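Local structure of structure-specific endonuclease subunit SLX1 (Candida glabrata, 4XLG) at residues B[61-70]-B[126-137]; B[9-17]-B[26-37]. The protein is probably the catalytic subunit of the SLX1-SLX4 endonuclease, a metal-dependent enzyme that cuts branched DNA near junctions during DNA repair and recombination. The protein carries 1 engineered substitution. All coordinates share one frame; numbering follows the deposited sequence. Where two conformers were deposited one is given.

Contact 1 (B[61-70]-B[126-137])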
loop_
_atom_site.group_PDB
_atom_site.type_symbol
_atom_site.label_atom_id
_atom_site.label_comp_id
_atom_site.label_asym_id
_atom_site.label_seq_id
_atom_site.Cartn_x
_atom_site.Cartn_y
_atom_site.Cartn_z
ATOM N N GLU B 61 -10.234 13.456 -16.024
ATOM C CA GLU B 61 -8.835 13.711 -15.620
ATOM C C GLU B 61 -8.519 12.867 -14.377
ATOM O O GLU B 61 -9.307 12.877 -13.434
ATOM C CB GLU B 61 -8.652 15.231 -15.256
ATOM C CG GLU B 61 -7.219 15.562 -14.771
ATOM C CD GLU B 61 -7.122 16.973 -14.180
ATOM O OE1 GLU B 61 -8.169 17.629 -13.963
ATOM O OE2 GLU B 61 -5.971 17.425 -13.932
ATOM N N MET B 62 -7.422 12.092 -14.385
ATOM C CA MET B 62 -7.047 11.422 -13.132
ATOM C C MET B 62 -6.311 12.457 -12.290
ATOM O O MET B 62 -5.207 12.839 -12.621
ATOM C CB MET B 62 -6.172 10.182 -13.414
ATOM C CG MET B 62 -5.836 9.428 -12.077
ATOM S SD MET B 62 -4.906 7.904 -12.421
ATOM C CE MET B 62 -6.178 6.925 -13.219
ATOM N N VAL B 63 -6.910 12.910 -11.182
ATOM C CA VAL B 63 -6.261 14.003 -10.481
ATOM C C VAL B 63 -5.329 13.559 -9.358
ATOM O O VAL B 63 -4.421 14.316 -8.946
ATOM C CB VAL B 63 -7.325 15.010 -9.898
ATOM C CG1 VAL B 63 -8.092 15.688 -11.093
ATOM C CG2 VAL B 63 -8.332 14.361 -8.905
ATOM N N ALA B 64 -5.561 12.350 -8.841
ATOM C CA ALA B 64 -4.733 11.839 -7.729
ATOM C C ALA B 64 -4.770 10.329 -7.731
ATOM O O ALA B 64 -5.739 9.722 -8.196
ATOM C CB ALA B 64 -5.223 12.365 -6.352
ATOM N N ILE B 65 -3.722 9.721 -7.182
ATOM C CA ILE B 65 -3.782 8.275 -6.997
ATOM C C ILE B 65 -2.973 7.968 -5.712
ATOM O O ILE B 65 -1.940 8.602 -5.457
ATOM C CB ILE B 65 -3.252 7.493 -8.239
ATOM C CG1 ILE B 65 -3.511 5.966 -8.073
ATOM C CG2 ILE B 65 -1.728 7.797 -8.530
ATOM C CD1 ILE B 65 -3.311 5.265 -9.495
ATOM N N VAL B 66 -3.491 7.046 -4.916
ATOM C CA VAL B 66 -2.816 6.560 -3.712
ATOM C C VAL B 66 -2.293 5.199 -4.100
ATOM O O VAL B 66 -3.082 4.357 -4.554
ATOM C CB VAL B 66 -3.791 6.434 -2.540
ATOM C CG1 VAL B 66 -3.120 5.791 -1.251
ATOM C CG2 VAL B 66 -4.420 7.844 -2.204
ATOM N N TYR B 67 -0.988 4.970 -3.956
ATOM C CA TYR B 67 -0.489 3.653 -4.365
ATOM C C TYR B 67 0.523 3.157 -3.317
ATOM O O TYR B 67 0.727 3.810 -2.280
ATOM C CB TYR B 67 0.117 3.712 -5.792
ATOM C CG TYR B 67 1.367 4.573 -5.939
ATOM C CD1 TYR B 67 1.281 5.967 -6.063
ATOM C CD2 TYR B 67 2.642 3.969 -5.989
ATOM C CE1 TYR B 67 2.421 6.748 -6.213
ATOM C CE2 TYR B 67 3.796 4.762 -6.144
ATOM C CZ TYR B 67 3.663 6.151 -6.271
ATOM O OH TYR B 67 4.802 6.912 -6.409
ATOM N N GLY B 68 1.062 1.977 -3.548
ATOM C CA GLY B 68 1.947 1.339 -2.549
ATOM C C GLY B 68 1.223 0.260 -1.751
ATOM O O GLY B 68 1.762 -0.221 -0.740
ATOM N N PHE B 69 0.006 -0.129 -2.169
ATOM C CA PHE B 69 -0.759 -1.130 -1.415
ATOM C C PHE B 69 -0.095 -2.500 -1.423
ATOM O O PHE B 69 0.457 -2.902 -2.437
ATOM C CB PHE B 69 -2.170 -1.260 -1.984
ATOM C CG PHE B 69 -3.020 -0.039 -1.686
ATOM C CD1 PHE B 69 -3.594 0.095 -0.427
ATOM C CD2 PHE B 69 -3.173 0.978 -2.618
ATOM C CE1 PHE B 69 -4.348 1.223 -0.086
ATOM C CE2 PHE B 69 -3.936 2.108 -2.297
ATOM C CZ PHE B 69 -4.539 2.230 -1.027
ATOM N N PRO B 70 -0.150 -3.197 -0.285
ATOM C CA PRO B 70 0.551 -4.479 -0.191
ATOM C C PRO B 70 -0.211 -5.590 -0.920
ATOM O O PRO B 70 0.317 -6.693 -1.065
ATOM C CB PRO B 70 0.609 -4.752 1.327
ATOM C CG PRO B 70 -0.542 -3.909 1.938
ATOM C CD PRO B 70 -0.563 -2.665 1.032
ATOM N N MET B 126 1.026 0.567 5.919
ATOM C CA MET B 126 1.410 0.397 4.513
ATOM C C MET B 126 2.318 1.486 3.978
ATOM O O MET B 126 2.867 1.301 2.867
ATOM C CB MET B 126 0.129 0.299 3.643
ATOM C CG MET B 126 -0.818 -0.817 4.131
ATOM S SD MET B 126 -2.402 -0.625 3.264
ATOM C CE MET B 126 -3.419 -1.740 4.218
ATOM N N ASP B 127 2.479 2.598 4.726
ATOM C CA ASP B 127 3.343 3.725 4.257
ATOM C C ASP B 127 3.030 4.082 2.800
ATOM O O ASP B 127 3.929 4.120 1.921
ATOM C CB ASP B 127 4.843 3.390 4.376
ATOM C CG ASP B 127 5.307 3.288 5.829
ATOM O OD1 ASP B 127 4.736 3.975 6.715
ATOM O OD2 ASP B 127 6.214 2.474 6.092
ATOM N N LEU B 128 1.747 4.356 2.538
ATOM C CA LEU B 128 1.269 4.621 1.181
ATOM C C LEU B 128 1.828 5.914 0.615
ATOM O O LEU B 128 2.339 6.778 1.347
ATOM C CB LEU B 128 -0.276 4.674 1.177
ATOM C CG LEU B 128 -0.876 3.327 1.678
ATOM C CD1 LEU B 128 -2.341 3.519 1.957
ATOM C CD2 LEU B 128 -0.650 2.225 0.552
ATOM N N THR B 129 1.705 6.048 -0.703
ATOM C CA THR B 129 2.096 7.287 -1.355
ATOM C C THR B 129 0.862 7.939 -1.950
ATOM O O THR B 129 0.129 7.288 -2.713
ATOM C CB THR B 129 3.144 7.033 -2.474
ATOM O OG1 THR B 129 4.368 6.583 -1.851
ATOM C CG2 THR B 129 3.437 8.333 -3.322
ATOM N N LEU B 130 0.653 9.217 -1.625
ATOM C CA LEU B 130 -0.441 9.995 -2.221
ATOM C C LEU B 130 0.190 10.875 -3.332
ATOM O O LEU B 130 1.008 11.747 -3.043
ATOM C CB LEU B 130 -1.123 10.862 -1.135
ATOM C CG LEU B 130 -2.021 11.993 -1.664
ATOM C CD1 LEU B 130 -3.164 11.420 -2.521
ATOM C CD2 LEU B 130 -2.512 12.761 -0.415
ATOM N N HIS B 131 -0.214 10.652 -4.580
ATOM C CA HIS B 131 0.399 11.369 -5.701
ATOM C C HIS B 131 -0.657 12.232 -6.398
ATOM O O HIS B 131 -1.713 11.691 -6.790
ATOM C CB HIS B 131 0.947 10.397 -6.754
ATOM C CG HIS B 131 1.580 11.120 -7.911
ATOM N ND1 HIS B 131 2.876 11.596 -7.876
ATOM C CD2 HIS B 131 1.055 11.547 -9.096
ATOM C CE1 HIS B 131 3.135 12.265 -8.986
ATOM N NE2 HIS B 131 2.052 12.231 -9.753
ATOM N N PHE B 132 -0.355 13.522 -6.592
ATOM C CA PHE B 132 -1.244 14.420 -7.368
ATOM C C PHE B 132 -0.754 14.673 -8.785
ATOM O O PHE B 132 0.436 14.921 -9.002
ATOM C CB PHE B 132 -1.367 15.792 -6.647
ATOM C CG PHE B 132 -2.082 15.666 -5.354
ATOM C CD1 PHE B 132 -3.484 15.642 -5.350
ATOM C CD2 PHE B 132 -1.391 15.533 -4.156
ATOM C CE1 PHE B 132 -4.209 15.499 -4.145
ATOM C CE2 PHE B 132 -2.095 15.432 -2.915
ATOM C CZ PHE B 132 -3.510 15.394 -2.908
ATOM N N PHE B 133 -1.672 14.602 -9.742
ATOM C CA PHE B 133 -1.368 14.927 -11.126
ATOM C C PHE B 133 -1.812 16.329 -11.454
ATOM O O PHE B 133 -1.562 16.855 -12.563
ATOM C CB PHE B 133 -2.092 13.976 -12.057
ATOM C CG PHE B 133 -1.697 12.537 -11.859
ATOM C CD1 PHE B 133 -0.441 12.086 -12.356
ATOM C CD2 PHE B 133 -2.552 11.648 -11.184
ATOM C CE1 PHE B 133 -0.074 10.734 -12.196
ATOM C CE2 PHE B 133 -2.200 10.274 -11.018
ATOM C CZ PHE B 133 -0.953 9.818 -11.535
ATOM N N ASN B 134 -2.519 16.921 -10.501
ATOM C CA ASN B 134 -3.033 18.291 -10.697
ATOM C C ASN B 134 -2.672 19.108 -9.475
ATOM O O ASN B 134 -2.988 18.711 -8.340
ATOM C CB ASN B 134 -4.570 18.294 -10.919
ATOM C CG ASN B 134 -5.111 19.707 -11.229
ATOM O OD1 ASN B 134 -5.111 20.582 -10.358
ATOM N ND2 ASN B 134 -5.537 19.938 -12.494
ATOM N N GLN B 135 -1.975 20.215 -9.685
ATOM C CA GLN B 135 -1.466 21.035 -8.587
ATOM C C GLN B 135 -2.575 21.804 -7.856
ATOM O O GLN B 135 -2.457 22.068 -6.655
ATOM C CB GLN B 135 -0.410 22.025 -9.109
ATOM C CG GLN B 135 0.142 23.006 -8.053
ATOM C CD GLN B 135 -0.636 24.314 -7.976
ATOM O OE1 GLN B 135 -1.145 24.812 -8.980
ATOM N NE2 GLN B 135 -0.732 24.874 -6.773
ATOM N N LYS B 136 -3.622 22.232 -8.586
ATOM C CA LYS B 136 -4.724 22.901 -7.902
ATOM C C LYS B 136 -5.440 21.928 -6.962
ATOM O O LYS B 136 -5.885 22.340 -5.863
ATOM C CB LYS B 136 -5.728 23.529 -8.887
ATOM C CG LYS B 136 -5.121 24.703 -9.629
ATOM C CD LYS B 136 -4.923 25.904 -8.680
ATOM C CE LYS B 136 -4.163 27.034 -9.351
ATOM N NZ LYS B 136 -4.018 28.240 -8.436
ATOM N N VAL B 137 -5.539 20.662 -7.359
ATOM C CA VAL B 137 -6.139 19.651 -6.492
ATOM C C VAL B 137 -5.220 19.417 -5.281
ATOM O O VAL B 137 -5.683 19.332 -4.118
ATOM C CB VAL B 137 -6.386 18.324 -7.265
ATOM C CG1 VAL B 137 -6.804 17.180 -6.291
ATOM C CG2 VAL B 137 -7.495 18.550 -8.360
HETATM O O HOH W 1 -3.564 16.303 -14.518
HETATM O O HOH W 2 3.737 1.312 0.253
#
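Thr129 lies alongside Tyr67 and covers one face of its ring, with CB in CH-pi contact 4.0 Å from the ring centroid and Thr129 CG2 3.4 Å from Tyr67 CE1. A chi1 of 65° places Tyr67 CG between its backbone N and carbonyl carbon, which swings the ring off its own strand toward Thr129, where His131 CB meets its edge. Further on, Leu128 CD2 sits over the centre of the Phe69 ring, 3.8 Å from the centroid. Met126 SD approaches that ring obliquely and rests on Pro70, 3.5 Å from its CD. At the far end the Phe133 ring comes back over strand 61-67: its CE2 touches Ile65 CG2 at 3.5 Å and has Met62 SD beside it, a Met-aromatic contact.

Here the three-stranded antiparallel core typical of GIY-YIG nucleases gains a further strand. Ile65-His131 and Tyr67-Thr129 are hydrogen-bonded antiparallel pairs, while Ala64 and Val66 pack against Phe132 and Leu130 on the other face. On its other edge, strand 61-67 forms a classic beta bulge against strand 12-18, Val63 and Ala64 both facing Leu15; on this side Phe133 N reaches Val63 O from above the carbonyl plane.

Where the chain turns a corner at Phe133, Asn134 ND2 donates to the syn lone pair of Glu61 OE2 (2.9 Å) and to Thr169 O. Its OD1 caps helix 135-143, accepting from Val137 N and, weakly, Lys136 N. A water bridges Glu61 OE2 and Phe133 O. Ser162 and Ser164 of strand 160-168 hold both imidazole nitrogens of His131, and Leu193 of helix 176-213 packs on Tyr67, His131 and Phe133.

Contact 2 (B[9-17]-B[26-37])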
loop_
_atom_site.group_PDB
_atom_site.type_symbol
_atom_site.label_atom_id
_atom_site.label_comp_id
_atom_site.label_asym_id
_atom_site.label_seq_id
_atom_site.Cartn_x
_atom_site.Cartn_y
_atom_site.Cartn_z
ATOM N N ASP B 9 3.469 -4.990 -8.034
ATOM C CA ASP B 9 4.390 -3.985 -8.549
ATOM C C ASP B 9 3.775 -2.602 -8.462
ATOM O O ASP B 9 4.457 -1.638 -8.168
ATOM C CB ASP B 9 4.764 -4.303 -10.029
ATOM C CG ASP B 9 5.407 -5.680 -10.163
ATOM O OD1 ASP B 9 6.040 -6.194 -9.185
ATOM O OD2 ASP B 9 5.251 -6.303 -11.214
ATOM N N PHE B 10 2.504 -2.507 -8.823
ATOM C CA PHE B 10 1.760 -1.269 -8.697
ATOM C C PHE B 10 0.315 -1.579 -8.420
ATOM O O PHE B 10 -0.279 -2.401 -9.110
ATOM C CB PHE B 10 1.861 -0.429 -10.009
ATOM C CG PHE B 10 1.228 0.964 -9.864
ATOM C CD1 PHE B 10 -0.148 1.169 -10.040
ATOM C CD2 PHE B 10 2.030 2.012 -9.466
ATOM C CE1 PHE B 10 -0.736 2.478 -9.833
ATOM C CE2 PHE B 10 1.479 3.342 -9.291
ATOM C CZ PHE B 10 0.102 3.556 -9.477
ATOM N N TYR B 11 -0.277 -0.944 -7.406
ATOM C CA TYR B 11 -1.726 -1.093 -7.267
ATOM C C TYR B 11 -2.147 0.228 -6.636
ATOM O O TYR B 11 -1.602 0.613 -5.579
ATOM C CB TYR B 11 -2.123 -2.320 -6.379
ATOM C CG TYR B 11 -3.384 -2.987 -6.925
ATOM C CD1 TYR B 11 -4.662 -2.320 -6.825
ATOM C CD2 TYR B 11 -3.308 -4.182 -7.611
ATOM C CE1 TYR B 11 -5.814 -2.917 -7.395
ATOM C CE2 TYR B 11 -4.436 -4.779 -8.156
ATOM C CZ TYR B 11 -5.667 -4.116 -8.057
ATOM O OH TYR B 11 -6.763 -4.732 -8.626
ATOM N N GLY B 12 -3.109 0.917 -7.252
ATOM C CA GLY B 12 -3.405 2.251 -6.757
ATOM C C GLY B 12 -4.912 2.469 -6.738
ATOM O O GLY B 12 -5.664 1.853 -7.501
ATOM N N CYS B 13 -5.327 3.349 -5.834
ATOM C CA CYS B 13 -6.719 3.826 -5.764
ATOM C C CYS B 13 -6.736 5.258 -6.275
ATOM O O CYS B 13 -6.081 6.113 -5.692
ATOM C CB CYS B 13 -7.252 3.848 -4.331
ATOM S SG CYS B 13 -7.555 2.246 -3.605
ATOM N N TYR B 14 -7.521 5.507 -7.322
ATOM C CA TYR B 14 -7.471 6.784 -8.040
ATOM C C TYR B 14 -8.742 7.558 -7.892
ATOM O O TYR B 14 -9.833 7.017 -7.657
ATOM C CB TYR B 14 -7.183 6.576 -9.547
ATOM C CG TYR B 14 -8.179 5.598 -10.234
ATOM C CD1 TYR B 14 -9.384 6.061 -10.798
ATOM C CD2 TYR B 14 -7.899 4.197 -10.282
ATOM C CE1 TYR B 14 -10.277 5.179 -11.421
ATOM C CE2 TYR B 14 -8.772 3.301 -10.939
ATOM C CZ TYR B 14 -9.978 3.839 -11.497
ATOM O OH TYR B 14 -10.842 2.980 -12.091
ATOM N N LEU B 15 -8.570 8.882 -8.023
ATOM C CA LEU B 15 -9.724 9.792 -8.064
ATOM C C LEU B 15 -9.757 10.472 -9.442
ATOM O O LEU B 15 -8.737 11.047 -9.876
ATOM C CB LEU B 15 -9.588 10.848 -6.955
ATOM C CG LEU B 15 -10.658 11.962 -6.971
ATOM C CD1 LEU B 15 -12.073 11.380 -6.712
ATOM C CD2 LEU B 15 -10.287 13.076 -5.955
ATOM N N LEU B 16 -10.893 10.351 -10.123
ATOM C CA LEU B 16 -11.090 11.017 -11.423
ATOM C C LEU B 16 -12.004 12.197 -11.188
ATOM O O LEU B 16 -12.889 12.139 -10.354
ATOM C CB LEU B 16 -11.770 10.102 -12.455
ATOM C CG LEU B 16 -11.163 8.705 -12.656
ATOM C CD1 LEU B 16 -12.036 7.983 -13.787
ATOM C CD2 LEU B 16 -9.642 8.852 -13.031
ATOM N N GLN B 17 -11.768 13.253 -11.951
ATOM C CA GLN B 17 -12.666 14.389 -11.990
ATOM C C GLN B 17 -12.984 14.652 -13.449
ATOM O O GLN B 17 -12.082 14.815 -14.249
ATOM C CB GLN B 17 -11.994 15.609 -11.360
ATOM C CG GLN B 17 -12.954 16.874 -11.363
ATOM C CD GLN B 17 -12.289 18.092 -10.690
ATOM O OE1 GLN B 17 -11.076 18.090 -10.410
ATOM N NE2 GLN B 17 -13.076 19.116 -10.451
ATOM N N TYR B 26 -15.050 10.091 -9.726
ATOM C CA TYR B 26 -15.128 8.644 -9.778
ATOM C C TYR B 26 -13.974 8.118 -8.984
ATOM O O TYR B 26 -12.858 8.615 -9.147
ATOM C CB TYR B 26 -15.038 8.161 -11.223
ATOM C CG TYR B 26 -15.266 6.664 -11.335
ATOM C CD1 TYR B 26 -14.202 5.783 -11.226
ATOM C CD2 TYR B 26 -16.515 6.154 -11.606
ATOM C CE1 TYR B 26 -14.395 4.395 -11.301
ATOM C CE2 TYR B 26 -16.720 4.769 -11.703
ATOM C CZ TYR B 26 -15.639 3.918 -11.581
ATOM O OH TYR B 26 -15.807 2.571 -11.679
ATOM N N ILE B 27 -14.220 7.085 -8.182
ATOM C CA ILE B 27 -13.089 6.466 -7.466
ATOM C C ILE B 27 -12.958 4.997 -7.850
ATOM O O ILE B 27 -13.988 4.269 -7.861
ATOM C CB ILE B 27 -13.328 6.561 -5.927
ATOM C CG1 ILE B 27 -13.183 8.031 -5.494
ATOM C CG2 ILE B 27 -12.290 5.660 -5.116
ATOM C CD1 ILE B 27 -13.829 8.265 -4.071
ATOM N N GLY B 28 -11.736 4.523 -8.149
ATOM C CA GLY B 28 -11.608 3.075 -8.402
ATOM C C GLY B 28 -10.214 2.622 -8.013
ATOM O O GLY B 28 -9.462 3.378 -7.405
ATOM N N SER B 29 -9.877 1.362 -8.313
ATOM C CA SER B 29 -8.538 0.879 -7.987
ATOM C C SER B 29 -8.064 0.044 -9.150
ATOM O O SER B 29 -8.882 -0.539 -9.883
ATOM C CB SER B 29 -8.525 0.042 -6.678
ATOM O OG SER B 29 -9.410 -1.068 -6.744
ATOM N N THR B 30 -6.746 -0.007 -9.323
ATOM C CA THR B 30 -6.203 -0.687 -10.514
ATOM C C THR B 30 -4.713 -1.026 -10.371
ATOM O O THR B 30 -3.977 -0.269 -9.761
ATOM C CB THR B 30 -6.362 0.230 -11.814
ATOM O OG1 THR B 30 -5.907 -0.487 -12.973
ATOM C CG2 THR B 30 -5.608 1.570 -11.673
ATOM N N PRO B 31 -4.284 -2.073 -11.065
ATOM C CA PRO B 31 -2.830 -2.327 -11.167
ATOM C C PRO B 31 -2.196 -1.570 -12.359
ATOM O O PRO B 31 -0.972 -1.625 -12.502
ATOM C CB PRO B 31 -2.751 -3.855 -11.410
ATOM C CG PRO B 31 -3.983 -4.134 -12.236
ATOM C CD PRO B 31 -5.093 -3.202 -11.592
ATOM N N ASN B 32 -3.003 -0.938 -13.226
ATOM C CA ASN B 32 -2.477 -0.247 -14.395
ATOM C C ASN B 32 -3.384 0.960 -14.656
ATOM O O ASN B 32 -4.395 0.838 -15.339
ATOM C CB ASN B 32 -2.425 -1.154 -15.635
ATOM C CG ASN B 32 -1.831 -0.458 -16.854
ATOM O OD1 ASN B 32 -1.803 0.776 -16.934
ATOM N ND2 ASN B 32 -1.390 -1.244 -17.815
ATOM N N PRO B 33 -2.973 2.102 -14.144
ATOM C CA PRO B 33 -3.828 3.304 -14.231
ATOM C C PRO B 33 -3.876 3.874 -15.645
ATOM O O PRO B 33 -4.858 4.595 -15.951
ATOM C CB PRO B 33 -3.165 4.291 -13.239
ATOM C CG PRO B 33 -1.648 3.899 -13.303
ATOM C CD PRO B 33 -1.711 2.345 -13.413
ATOM N N VAL B 34 -2.868 3.596 -16.494
ATOM C CA VAL B 34 -2.901 4.121 -17.850
ATOM C C VAL B 34 -4.001 3.400 -18.661
ATOM O O VAL B 34 -4.882 4.031 -19.282
ATOM C CB VAL B 34 -1.506 3.946 -18.569
ATOM C CG1 VAL B 34 -1.644 4.526 -19.990
ATOM C CG2 VAL B 34 -0.423 4.708 -17.716
ATOM N N ARG B 35 -3.936 2.045 -18.627
ATOM C CA ARG B 35 -4.922 1.240 -19.316
ATOM C C ARG B 35 -6.343 1.552 -18.756
ATOM O O ARG B 35 -7.332 1.700 -19.516
ATOM C CB ARG B 35 -4.592 -0.234 -19.112
ATOM C CG ARG B 35 -5.558 -1.149 -19.855
ATOM C CD ARG B 35 -4.984 -2.592 -19.820
ATOM N NE ARG B 35 -5.868 -3.341 -20.699
ATOM C CZ ARG B 35 -6.994 -3.891 -20.260
ATOM N NH1 ARG B 35 -7.804 -4.532 -21.106
ATOM N NH2 ARG B 35 -7.265 -3.828 -18.951
ATOM N N ARG B 36 -6.395 1.690 -17.436
ATOM C CA ARG B 36 -7.713 1.951 -16.788
ATOM C C ARG B 36 -8.277 3.285 -17.225
ATOM O O ARG B 36 -9.475 3.408 -17.518
ATOM C CB ARG B 36 -7.581 1.934 -15.284
ATOM C CG ARG B 36 -8.919 2.269 -14.514
ATOM C CD ARG B 36 -10.048 1.296 -14.875
ATOM N NE ARG B 36 -9.672 -0.075 -14.510
ATOM C CZ ARG B 36 -9.663 -0.523 -13.264
ATOM N NH1 ARG B 36 -9.225 -1.768 -13.034
ATOM N NH2 ARG B 36 -10.146 0.204 -12.254
ATOM N N LEU B 37 -7.435 4.317 -17.240
ATOM C CA LEU B 37 -7.940 5.606 -17.691
ATOM C C LEU B 37 -8.386 5.555 -19.158
ATOM O O LEU B 37 -9.412 6.139 -19.508
ATOM C CB LEU B 37 -6.853 6.681 -17.435
ATOM C CG LEU B 37 -7.256 8.131 -17.706
ATOM C CD1 LEU B 37 -8.517 8.529 -16.891
ATOM C CD2 LEU B 37 -6.005 8.984 -17.295
HETATM O O HOH W 3 -9.057 -3.463 -8.262
#
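Backbone hydrogen bonds join Gly12 with Thr30, Tyr14 with Gly28 and Leu16 with Tyr26 in both directions, making an antiparallel hairpin. Gly12-Cys13-Tyr14 and Tyr26-Ile27-Gly28 correspond to the two tripeptides that name the GIY-YIG family.

Aromatic rings carry much of the packing. On the face that Tyr14 shares with Leu16 and Tyr26, a chi1 of 54° folds the Tyr14 ring back across the neighbouring strand to lie over Gly28, whose CA is 3.9 Å from the ring centroid, the ring resting directly on the backbone. Beside it the Tyr26 ring turns an edge toward Tyr14 OH and runs alongside Leu16. Near the start of the hairpin, the Tyr11 ring covers the Thr30-Pro31 peptide, with Pro31 N above its centre. Phe10 CE1 meets Pro33 CD at 3.7 Å.

Polar contacts converge on Arg36, bent at chi2 and chi3 so that its guanidinium doubles back to the sheet. NH2 donates to Tyr14 OH (2.9 Å, 156°) close to the guanidinium plane, and to Ser29 O at 2.8 Å from above the carbonyl plane. Tyr14 OH is hydrogen-bonded to His40 NE2 as well, so two partners grip the phenol oxygen. One water links Tyr11 OH with Ser29 OG, which also bonds Gln79.

Strand 12-18 lies between strands 25-30 and 60-67 in the sheet; helix 72-84 packs on Tyr11, Leu15 and Ser29, while helix 176-213 meets Pro33 and Leu37.

In the fold
The two contacts lie in one mixed sheet, their centres about 10 Å apart, and meet where strand 12-18 pairs with strand 60-67. Contact 2 comes first along the chain and closes before contact 1 opens; helix 33-41 then leads on toward strand 60-67. Across the sheet the order is 25-30, 12-18, 60-67, 129-132, 160-168, so contact 2 includes one outermost strand and contact 1 reaches the last but one. Backbone bonds such as Val66 O to Cys13 N make the junction continuous. The sheet thus joins the hairpin bearing the Gly12-Cys13-Tyr14 and Tyr26-Ile27-Gly28 tripeptides to later strands, with helix 176-213 packing against parts of both contacts.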